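Cobyrinic Acid a,c-diamide synthase (Mycobacterium smegmatis, PDB 4PFS) is a ParA-family P-loop protein that binds ADP and magnesium and may play a role in septum formation. Local coordinates at residues V153-E158 / L186-T191. Residues are numbered along the deposited sequence; the frame is centred on the assembly and turned at random.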
loop_
_atom_site.group_PDB
_atom_site.type_symbol
_atom_site.label_atom_id
_atom_site.label_comp_id
_atom_site.label_asym_id
_atom_site.label_seq_id
_atom_site.Cartn_x
_atom_site.Cartn_y
_atom_site.Cartn_z
ATOM N N VAL A 153 1.457 1.759 -7.202
ATOM C CA VAL A 153 0.050 1.604 -7.512
ATOM C C VAL A 153 -0.188 0.234 -8.143
ATOM O O VAL A 153 0.368 -0.094 -9.205
ATOM C CB VAL A 153 -0.459 2.745 -8.427
ATOM C CG1 VAL A 153 0.564 3.086 -9.485
ATOM C CG2 VAL A 153 -1.814 2.389 -9.035
ATOM N N PRO A 154 -0.977 -0.606 -7.456
ATOM C CA PRO A 154 -1.399 -1.886 -8.043
ATOM C C PRO A 154 -2.377 -1.589 -9.162
ATOM O O PRO A 154 -3.407 -0.939 -8.925
ATOM C CB PRO A 154 -2.062 -2.616 -6.878
ATOM C CG PRO A 154 -2.527 -1.520 -5.963
ATOM C CD PRO A 154 -1.502 -0.416 -6.095
ATOM N N LEU A 155 -2.045 -2.014 -10.373
ATOM C CA LEU A 155 -2.787 -1.564 -11.549
ATOM C C LEU A 155 -3.333 -2.720 -12.351
ATOM O O LEU A 155 -2.565 -3.530 -12.874
ATOM C CB LEU A 155 -1.888 -0.702 -12.428
ATOM C CG LEU A 155 -2.532 0.103 -13.552
ATOM C CD1 LEU A 155 -3.525 1.153 -13.005
ATOM C CD2 LEU A 155 -1.453 0.754 -14.392
ATOM N N GLN A 156 -4.656 -2.797 -12.438
ATOM C CA GLN A 156 -5.333 -3.831 -13.214
ATOM C C GLN A 156 -5.056 -3.693 -14.703
ATOM O O GLN A 156 -5.035 -2.577 -15.241
ATOM C CB GLN A 156 -6.850 -3.794 -12.976
ATOM C CG GLN A 156 -7.555 -2.536 -13.504
ATOM C CD GLN A 156 -7.880 -2.588 -15.004
ATOM O OE1 GLN A 156 -8.098 -3.659 -15.576
ATOM N NE2 GLN A 156 -7.897 -1.420 -15.643
ATOM N N CYS A 157 -4.857 -4.829 -15.373
ATOM C CA CYS A 157 -4.741 -4.809 -16.822
ATOM C C CYS A 157 -5.655 -5.835 -17.501
ATOM O O CYS A 157 -5.271 -6.480 -18.490
ATOM C CB CYS A 157 -3.283 -5.003 -17.252
ATOM S SG CYS A 157 -2.298 -6.157 -16.298
ATOM N N GLU A 158 -6.873 -5.971 -16.979
ATOM C CA GLU A 158 -7.902 -6.736 -17.673
ATOM C C GLU A 158 -8.419 -5.900 -18.840
ATOM O O GLU A 158 -8.521 -6.385 -19.974
ATOM C CB GLU A 158 -9.055 -7.124 -16.736
ATOM N N LEU A 186 7.670 4.233 -6.810
ATOM C CA LEU A 186 8.452 3.152 -7.408
ATOM C C LEU A 186 7.847 2.756 -8.751
ATOM O O LEU A 186 8.565 2.367 -9.674
ATOM C CB LEU A 186 8.524 1.939 -6.485
ATOM C CG LEU A 186 9.234 2.085 -5.141
ATOM C CD1 LEU A 186 9.313 0.735 -4.430
ATOM C CD2 LEU A 186 10.629 2.693 -5.344
ATOM N N GLY A 187 6.520 2.853 -8.848
ATOM C CA GLY A 187 5.839 2.594 -10.096
ATOM C C GLY A 187 4.553 1.805 -9.926
ATOM O O GLY A 187 4.005 1.710 -8.816
ATOM N N ALA A 188 4.091 1.232 -11.039
ATOM C CA ALA A 188 2.858 0.461 -11.096
ATOM C C ALA A 188 3.124 -1.041 -11.037
ATOM O O ALA A 188 3.905 -1.572 -11.840
ATOM C CB ALA A 188 2.073 0.804 -12.386
ATOM N N LEU A 189 2.470 -1.731 -10.103
ATOM C CA LEU A 189 2.520 -3.187 -10.090
ATOM C C LEU A 189 1.316 -3.720 -10.839
ATOM O O LEU A 189 0.181 -3.551 -10.390
ATOM C CB LEU A 189 2.542 -3.734 -8.668
ATOM C CG LEU A 189 2.554 -5.252 -8.534
ATOM C CD1 LEU A 189 3.784 -5.848 -9.193
ATOM C CD2 LEU A 189 2.488 -5.650 -7.076
ATOM N N PRO A 190 1.549 -4.343 -11.996
ATOM C CA PRO A 190 0.401 -4.852 -12.743
ATOM C C PRO A 190 -0.291 -5.966 -11.974
ATOM O O PRO A 190 0.393 -6.780 -11.342
ATOM C CB PRO A 190 1.019 -5.380 -14.050
ATOM C CG PRO A 190 2.377 -4.756 -14.118
ATOM C CD PRO A 190 2.818 -4.556 -12.702
ATOM N N THR A 191 -1.621 -5.991 -12.020
ATOM C CA THR A 191 -2.404 -7.045 -11.380
ATOM C C THR A 191 -3.476 -7.526 -12.347
ATOM O O THR A 191 -3.829 -6.811 -13.282
ATOM C CB THR A 191 -3.069 -6.553 -10.079
ATOM O OG1 THR A 191 -4.009 -5.522 -10.397
ATOM C CG2 THR A 191 -2.027 -5.992 -9.114
#
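Thr191 lies across from Gln156 at the C-terminal end of two parallel strands, where its side chain spans three residues of the partner. Its CB stands 4.1 Å from Leu155 O, the carbonyl that accepts the bond from Thr191 N. From there the side chain forks. With chi1 at 64°, OG1 sits between the backbone N and the carbonyl carbon, 3.5 Å from Gln156 N but poorly angled for a hydrogen bond. CG2, opposite the carbonyl carbon, reaches back to Pro154 CB at 4.0 Å. A beta-branched threonine suits this place, offering a methyl to Pro154 while its hydroxyl stays beside the Gln156 backbone.

The ladder runs Val153 N to Gly187 O, Leu189 N to Val153 O, Leu155 N to Leu189 O (2.7 Å, N-H...O 168°), Thr191 N to Leu155 O, and finally Cys157 N to Thr191 O. Pro154 and Pro190 lack an N-H, yet each occupies a position whose nitrogen this pairing does not need. On the face of Val153 and Leu155, the single methyl of Ala188 touches both Val153 CG1 (4.0 Å) and Leu155 CD2 (4.1 Å).

Helix 165-178 connects the two strands in a beta-alpha-beta crossover. Pro154 and Thr191 adjoin the ADP-binding Lys24 and Ala23, so the join beside the P-loop is made by backbone bonding and apolar packing, with no charged pair between the two segments.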